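Local coordinates for protein Alp7A (Bacillus subtilis, PDB 5EC0) that binds adenine nucleotide and, as a plasmid-encoded bacterial actin-like protein, probably forms filaments that help segregate plasmid DNA, at residues I96-V99 with T100-A103; K145-A148 with S149-G153; T60-E64 with T65-F69. All blocks are in the same frame, centred on the assembly; numbering follows the deposited sequence.

Contact 1 (96-103) is the most buried of the three, a stretch of helix 95-112 lying between the other two. Contact 2 (145-153) touches it on one flank, through the meeting of Phe101 with Phe151 and of Tyr98 with Lys150. Contact 3 (60-69) touches it on another, where Leu102 reaches Thr60 and Val99 reaches Phe69; contacts 2 and 3 do not touch. In contacts 1 and 2 a hydroxyl bonds back to a helix carbonyl, Thr100 in a buried stretch, Ser149 at the exposed end of its helix. Contacts 2 and 3 are only partly buried: contact 2 finishes a helix, while contact 3, a hairpin, adds an isoleucine methyl over an arginine and an ordered water.

Contact 1: I96-V99 with T100-A103; sequences IPYV and TFLA
Thr100 keeps OG1 beside its own backbone N and opposite its carbonyl carbon (chi1 -48°), which points the hydroxyl back along the helix at Ile96 O; Tyr98, with CG anti to the backbone N (chi1 173°), carries its ring to where Leu102 can cover it. The hydroxyl donates to Ile96 O, with Thr100 OG1 2.7 Å away. Thr100 N reaches the same Ile96 O at 3.0 Å, from the opposite face of the carbonyl plane, and one residue thus grips the oxygen twice. An alanine here has no hydroxyl and would probably leave Ile96 O without the second bond on the other face of its plane.

One turn on, Leu102 CD1 sits over a face of the Tyr98 ring as a CH-pi contact, 4.1 Å from the ring centroid. It lies nearest the far end of the ring, 3.7 Å from Tyr98 CE2. Phe101 turns its edge to Tyr98 O, with CD2 3.7 Å from that oxygen, and meets Phe125 farther out. Val99 rests on Phe69 and Val71 of strand 65-71. Successive i to i+4 backbone bonds run through the whole stretch, as expected of a buried alpha helix packed on the sheet of an actin-like domain.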
loop_
_atom_site.group_PDB
_atom_site.type_symbol
_atom_site.label_atom_id
_atom_site.label_comp_id
_atom_site.label_asym_id
_atom_site.label_seq_id
_atom_site.Cartn_x
_atom_site.Cartn_y
_atom_site.Cartn_z
ATOM N N ILE A 96 2.661 -6.312 14.159
ATOM C CA ILE A 96 1.629 -6.459 13.134
ATOM C C ILE A 96 2.162 -6.613 11.685
ATOM O O ILE A 96 1.731 -7.532 10.982
ATOM C CB ILE A 96 0.625 -5.281 13.204
ATOM C CG1 ILE A 96 -0.224 -5.401 14.468
ATOM C CG2 ILE A 96 -0.277 -5.227 11.958
ATOM C CD1 ILE A 96 -1.180 -4.235 14.661
ATOM N N PRO A 97 3.087 -5.739 11.233
ATOM C CA PRO A 97 3.607 -5.984 9.876
ATOM C C PRO A 97 4.332 -7.319 9.748
ATOM O O PRO A 97 4.179 -8.037 8.751
ATOM C CB PRO A 97 4.600 -4.825 9.649
ATOM C CG PRO A 97 4.234 -3.794 10.640
ATOM C CD PRO A 97 3.664 -4.518 11.829
ATOM N N TYR A 98 5.132 -7.638 10.756
ATOM C CA TYR A 98 5.896 -8.874 10.761
ATOM C C TYR A 98 4.972 -10.112 10.689
ATOM O O TYR A 98 5.211 -11.033 9.897
ATOM C CB TYR A 98 6.775 -8.918 12.008
ATOM C CG TYR A 98 7.496 -10.224 12.225
ATOM C CD1 TYR A 98 8.573 -10.591 11.422
ATOM C CD2 TYR A 98 7.124 -11.077 13.262
ATOM C CE1 TYR A 98 9.234 -11.785 11.618
ATOM C CE2 TYR A 98 7.791 -12.273 13.472
ATOM C CZ TYR A 98 8.842 -12.620 12.644
ATOM O OH TYR A 98 9.504 -13.807 12.853
ATOM N N VAL A 99 3.921 -10.125 11.504
ATOM C CA VAL A 99 2.971 -11.241 11.494
ATOM C C VAL A 99 2.229 -11.307 10.150
ATOM O O VAL A 99 2.055 -12.381 9.575
ATOM C CB VAL A 99 1.979 -11.125 12.665
ATOM C CG1 VAL A 99 0.784 -12.078 12.499
ATOM C CG2 VAL A 99 2.715 -11.386 13.989
ATOM N N THR A 100 1.817 -10.160 9.620
ATOM C CA THR A 100 1.159 -10.172 8.319
ATOM C C THR A 100 2.075 -10.756 7.228
ATOM O O THR A 100 1.641 -11.582 6.424
ATOM C CB THR A 100 0.698 -8.771 7.918
ATOM O OG1 THR A 100 0.001 -8.177 9.018
ATOM C CG2 THR A 100 -0.249 -8.849 6.732
ATOM N N PHE A 101 3.346 -10.357 7.228
ATOM C CA PHE A 101 4.313 -10.881 6.266
ATOM C C PHE A 101 4.410 -12.414 6.321
ATOM O O PHE A 101 4.441 -13.079 5.282
ATOM C CB PHE A 101 5.686 -10.232 6.511
ATOM C CG PHE A 101 6.855 -11.104 6.166
ATOM C CD1 PHE A 101 7.251 -11.280 4.848
ATOM C CD2 PHE A 101 7.600 -11.722 7.180
ATOM C CE1 PHE A 101 8.364 -12.078 4.531
ATOM C CE2 PHE A 101 8.717 -12.515 6.877
ATOM C CZ PHE A 101 9.094 -12.697 5.558
ATOM N N LEU A 102 4.443 -12.964 7.531
ATOM C CA LEU A 102 4.590 -14.410 7.719
ATOM C C LEU A 102 3.395 -15.174 7.167
ATOM O O LEU A 102 3.548 -16.183 6.467
ATOM C CB LEU A 102 4.771 -14.750 9.196
ATOM C CG LEU A 102 6.045 -14.314 9.907
ATOM C CD1 LEU A 102 5.976 -14.692 11.394
ATOM C CD2 LEU A 102 7.284 -14.930 9.240
ATOM N N ALA A 103 2.207 -14.683 7.500
ATOM C CA ALA A 103 0.952 -15.254 7.018
ATOM C C ALA A 103 0.829 -15.121 5.495
ATOM O O ALA A 103 0.413 -16.060 4.812
ATOM C CB ALA A 103 -0.240 -14.589 7.717
#

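Contact 2: K145-A148 with S149-G153; sequences KRMA and SKFLG
Lys145 O is held twice by Ser149. The amide Ser149 N lies 2.9 Å from it, and Ser149 OG, also 2.9 Å from Lys145 O, comes in from the opposite face of the carbonyl plane, well above that plane. The hydroxyl gets there because OG stands beside the serine's own N (chi1 -63°). One residue later the pattern loosens: Lys150 N makes a weak bond to Arg146 O and a better one, 3.1 Å, to Met147 O. Ala148 O then takes two amides, Phe151 N from above its plane at 3.1 Å and Leu152 N at 3.2 Å, almost in line with the carbonyl.

The mixture of i+3 bonds with a last i+4 bond from Leu152 N marks where helix 140-149 runs out and hands the chain to strand 153-159, within the actin-like fold. Lys150 runs its extended chain away from the helix end toward the start of helix 95-112, where NZ bonds Ser94 O, and Lys145 NZ pairs with Glu142.

On the inner side, Met147 bends at chi2 (58°) and lays its sulfur in the plane of the Phe151 ring, at the edge, a Met-aromatic contact with SD 5.3 Å from the centroid. Its methyl follows, Met147 CE lying 3.9 Å from Phe151 CE1. The same ring edge also faces Met147 O, 3.2 Å from Phe151 CD1. Phe125 stacks on this ring, and Phe101 meets it edge-to-face.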
loop_
_atom_site.group_PDB
_atom_site.type_symbol
_atom_site.label_atom_id
_atom_site.label_comp_id
_atom_site.label_asym_id
_atom_site.label_seq_id
_atom_site.Cartn_x
_atom_site.Cartn_y
_atom_site.Cartn_z
ATOM N N LYS A 145 17.170 0.856 7.952
ATOM C CA LYS A 145 18.001 -0.308 8.269
ATOM C C LYS A 145 17.376 -1.214 9.354
ATOM O O LYS A 145 17.392 -2.435 9.229
ATOM C CB LYS A 145 19.412 0.129 8.713
ATOM C CG LYS A 145 20.363 0.452 7.558
ATOM C CD LYS A 145 21.807 0.515 8.028
ATOM C CE LYS A 145 22.435 1.882 7.775
ATOM N NZ LYS A 145 23.825 1.979 8.332
ATOM N N ARG A 146 16.843 -0.621 10.417
ATOM C CA ARG A 146 16.180 -1.417 11.442
ATOM C C ARG A 146 14.931 -2.096 10.867
ATOM O O ARG A 146 14.629 -3.246 11.199
ATOM C CB ARG A 146 15.828 -0.562 12.669
ATOM C CG ARG A 146 17.055 -0.110 13.486
ATOM C CD ARG A 146 16.684 0.526 14.836
ATOM N NE ARG A 146 16.150 1.878 14.678
ATOM C CZ ARG A 146 16.896 2.981 14.637
ATOM N NH1 ARG A 146 18.222 2.905 14.742
ATOM N NH2 ARG A 146 16.312 4.160 14.483
ATOM N N MET A 147 14.209 -1.402 9.994
ATOM C CA MET A 147 13.012 -2.013 9.398
ATOM C C MET A 147 13.396 -3.250 8.586
ATOM O O MET A 147 12.790 -4.317 8.739
ATOM C CB MET A 147 12.258 -1.022 8.515
ATOM C CG MET A 147 10.951 -1.585 7.932
ATOM S SD MET A 147 9.787 -2.146 9.205
ATOM C CE MET A 147 8.301 -2.348 8.194
ATOM N N ALA A 148 14.426 -3.102 7.752
ATOM C CA ALA A 148 14.935 -4.206 6.936
ATOM C C ALA A 148 15.423 -5.369 7.800
ATOM O O ALA A 148 15.212 -6.534 7.472
ATOM C CB ALA A 148 16.074 -3.716 6.012
ATOM N N SER A 149 16.088 -5.054 8.904
ATOM C CA SER A 149 16.607 -6.087 9.796
ATOM C C SER A 149 15.516 -6.942 10.422
ATOM O O SER A 149 15.757 -8.077 10.829
ATOM C CB SER A 149 17.442 -5.444 10.902
ATOM O OG SER A 149 18.567 -4.800 10.341
ATOM N N LYS A 150 14.315 -6.385 10.507
ATOM C CA LYS A 150 13.186 -7.082 11.095
ATOM C C LYS A 150 12.819 -8.309 10.267
ATOM O O LYS A 150 12.216 -9.256 10.763
ATOM C CB LYS A 150 11.983 -6.145 11.205
ATOM C CG LYS A 150 11.293 -6.171 12.546
ATOM C CD LYS A 150 9.939 -5.498 12.464
ATOM C CE LYS A 150 9.021 -5.967 13.589
ATOM N NZ LYS A 150 7.620 -5.613 13.259
ATOM N N PHE A 151 13.191 -8.287 8.998
ATOM C CA PHE A 151 12.749 -9.324 8.086
ATOM C C PHE A 151 13.899 -10.233 7.656
ATOM O O PHE A 151 13.674 -11.417 7.395
ATOM C CB PHE A 151 12.043 -8.684 6.895
ATOM C CG PHE A 151 10.798 -7.952 7.285
ATOM C CD1 PHE A 151 10.847 -6.601 7.619
ATOM C CD2 PHE A 151 9.585 -8.627 7.385
ATOM C CE1 PHE A 151 9.708 -5.929 8.011
ATOM C CE2 PHE A 151 8.444 -7.969 7.787
ATOM C CZ PHE A 151 8.501 -6.612 8.102
ATOM N N LEU A 152 15.117 -9.684 7.617
ATOM C CA LEU A 152 16.329 -10.467 7.348
ATOM C C LEU A 152 16.450 -11.701 8.257
ATOM O O LEU A 152 16.111 -11.656 9.447
ATOM C CB LEU A 152 17.582 -9.586 7.520
ATOM C CG LEU A 152 18.889 -10.093 6.912
ATOM C CD1 LEU A 152 18.710 -10.265 5.406
ATOM C CD2 LEU A 152 20.062 -9.144 7.202
ATOM N N GLY A 153 16.939 -12.804 7.695
ATOM C CA GLY A 153 17.178 -14.006 8.479
ATOM C C GLY A 153 16.062 -15.044 8.448
ATOM O O GLY A 153 15.186 -15.044 7.561
#

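Contact 3: T60-E64 with T65-F69; sequences TVIDE and TERYF
Ile62 reaches across the hairpin to two residues of the partner strand, Arg67 and Phe69, on the face it shares with Thr60 and Arg67. CG1 stands beside the backbone N (chi1 -63°) and the chain runs on extended, which carries CD1 to 3.9 Å from Phe69 CZ. The same methyl lies above one face of the Arg67 guanidinium, shifted toward its rim, while the other branch, Ile62 CG2, comes 3.8 Å from Arg67 NH1. Arg67 folds over to meet it: a bend at chi3 (59°) brings the flat group back across the isoleucine, the two side chains crossing at about a right angle. A water accepts from Arg67 NH1 at 3.0 Å, and Arg67 NH2 makes a salt bridge with Glu32 of strand 22-33.

Thr60 turns OG1 anti to its backbone N (chi1 -169°), where the hydroxyl bonds Gln156 O. That leaves CG2 wedged between N and the carbonyl carbon, 4.1 Å from Phe69 CE1. On the other face Val61 CG2 packs 4.2 Å from Glu66 CB.

The backbone closes with Arg67 N 2.9 Å from Thr60 O and Ile62 N 2.9 Å from Thr65 O, and Asp63 and Glu64 take the left-handed corners of a type I' turn. In the sheet, strand 65-71 lies between strands 22-33 and 56-62, and strand 56-62 pairs next with strand 153-159; helix 95-112 packs against the face carrying Thr60 and Arg67, with Leu102 on Thr60 and His95 on Arg67.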
loop_
_atom_site.group_PDB
_atom_site.type_symbol
_atom_site.label_atom_id
_atom_site.label_comp_id
_atom_site.label_asym_id
_atom_site.label_seq_id
_atom_site.Cartn_x
_atom_site.Cartn_y
_atom_site.Cartn_z
ATOM N N THR A 60 3.222 -17.865 15.798
ATOM C CA THR A 60 4.642 -17.677 15.629
ATOM C C THR A 60 5.244 -17.409 17.003
ATOM O O THR A 60 4.528 -17.047 17.941
ATOM C CB THR A 60 4.946 -16.530 14.639
ATOM O OG1 THR A 60 6.334 -16.550 14.298
ATOM C CG2 THR A 60 4.602 -15.190 15.248
ATOM N N VAL A 61 6.548 -17.618 17.133
ATOM C CA VAL A 61 7.201 -17.436 18.422
ATOM C C VAL A 61 7.839 -16.060 18.515
ATOM O O VAL A 61 8.699 -15.705 17.722
ATOM C CB VAL A 61 8.263 -18.511 18.675
ATOM C CG1 VAL A 61 9.178 -18.090 19.819
ATOM C CG2 VAL A 61 7.593 -19.861 18.956
ATOM N N ILE A 62 7.395 -15.284 19.492
ATOM C CA ILE A 62 7.900 -13.940 19.684
ATOM C C ILE A 62 8.421 -13.805 21.098
ATOM O O ILE A 62 7.654 -13.935 22.047
ATOM C CB ILE A 62 6.815 -12.893 19.433
ATOM C CG1 ILE A 62 6.360 -12.952 17.977
ATOM C CG2 ILE A 62 7.331 -11.511 19.783
ATOM C CD1 ILE A 62 5.017 -12.308 17.735
ATOM N N ASP A 63 9.723 -13.555 21.228
ATOM C CA ASP A 63 10.385 -13.483 22.533
ATOM C C ASP A 63 10.142 -14.760 23.326
ATOM O O ASP A 63 9.781 -14.721 24.509
ATOM C CB ASP A 63 9.913 -12.256 23.321
ATOM C CG ASP A 63 10.154 -10.952 22.567
ATOM O OD1 ASP A 63 11.090 -10.904 21.738
ATOM O OD2 ASP A 63 9.401 -9.982 22.787
ATOM N N GLU A 64 10.328 -15.887 22.639
ATOM C CA GLU A 64 10.199 -17.224 23.224
ATOM C C GLU A 64 8.776 -17.540 23.700
ATOM O O GLU A 64 8.573 -18.440 24.501
ATOM C CB GLU A 64 11.207 -17.389 24.366
ATOM C CG GLU A 64 12.653 -17.235 23.895
ATOM C CD GLU A 64 13.659 -17.265 25.028
ATOM O OE1 GLU A 64 13.553 -16.427 25.950
ATOM O OE2 GLU A 64 14.564 -18.127 24.997
ATOM N N THR A 65 7.793 -16.809 23.184
ATOM C CA THR A 65 6.389 -17.066 23.504
ATOM C C THR A 65 5.607 -17.353 22.226
ATOM O O THR A 65 5.570 -16.518 21.325
ATOM C CB THR A 65 5.733 -15.876 24.245
ATOM O OG1 THR A 65 6.467 -15.584 25.442
ATOM C CG2 THR A 65 4.283 -16.196 24.612
ATOM N N GLU A 66 4.990 -18.531 22.145
ATOM C CA GLU A 66 4.184 -18.885 20.975
ATOM C C GLU A 66 2.836 -18.170 20.992
ATOM O O GLU A 66 1.975 -18.477 21.807
ATOM C CB GLU A 66 3.967 -20.397 20.905
ATOM C CG GLU A 66 3.038 -20.829 19.784
ATOM C CD GLU A 66 2.959 -22.337 19.627
ATOM O OE1 GLU A 66 3.590 -23.054 20.432
ATOM O OE2 GLU A 66 2.262 -22.805 18.700
ATOM N N ARG A 67 2.645 -17.226 20.079
ATOM C CA ARG A 67 1.423 -16.424 20.090
ATOM C C ARG A 67 0.553 -16.630 18.838
ATOM O O ARG A 67 1.050 -16.942 17.749
ATOM C CB ARG A 67 1.790 -14.950 20.278
ATOM C CG ARG A 67 2.354 -14.671 21.682
ATOM C CD ARG A 67 3.132 -13.363 21.747
ATOM N NE ARG A 67 2.298 -12.225 21.384
ATOM C CZ ARG A 67 2.744 -10.980 21.270
ATOM N NH1 ARG A 67 4.027 -10.715 21.480
ATOM N NH2 ARG A 67 1.911 -10.003 20.938
ATOM N N TYR A 68 -0.755 -16.469 19.024
ATOM C CA TYR A 68 -1.757 -16.872 18.035
ATOM C C TYR A 68 -2.468 -15.647 17.431
ATOM O O TYR A 68 -2.961 -14.784 18.159
ATOM C CB TYR A 68 -2.766 -17.844 18.690
ATOM C CG TYR A 68 -2.106 -19.089 19.259
ATOM C CD1 TYR A 68 -1.511 -19.082 20.518
ATOM C CD2 TYR A 68 -2.050 -20.269 18.522
ATOM C CE1 TYR A 68 -0.884 -20.220 21.027
ATOM C CE2 TYR A 68 -1.440 -21.407 19.023
ATOM C CZ TYR A 68 -0.856 -21.380 20.271
ATOM O OH TYR A 68 -0.242 -22.517 20.758
ATOM N N PHE A 69 -2.512 -15.571 16.105
ATOM C CA PHE A 69 -3.041 -14.388 15.425
ATOM C C PHE A 69 -4.038 -14.712 14.327
ATOM O O PHE A 69 -3.806 -15.599 13.508
ATOM C CB PHE A 69 -1.909 -13.550 14.793
ATOM C CG PHE A 69 -0.840 -13.135 15.759
ATOM C CD1 PHE A 69 0.261 -13.955 15.993
ATOM C CD2 PHE A 69 -0.931 -11.929 16.435
ATOM C CE1 PHE A 69 1.248 -13.583 16.898
ATOM C CE2 PHE A 69 0.052 -11.548 17.342
ATOM C CZ PHE A 69 1.142 -12.378 17.575
HETATM O O HOH W 1 6.051 -12.291 23.100
#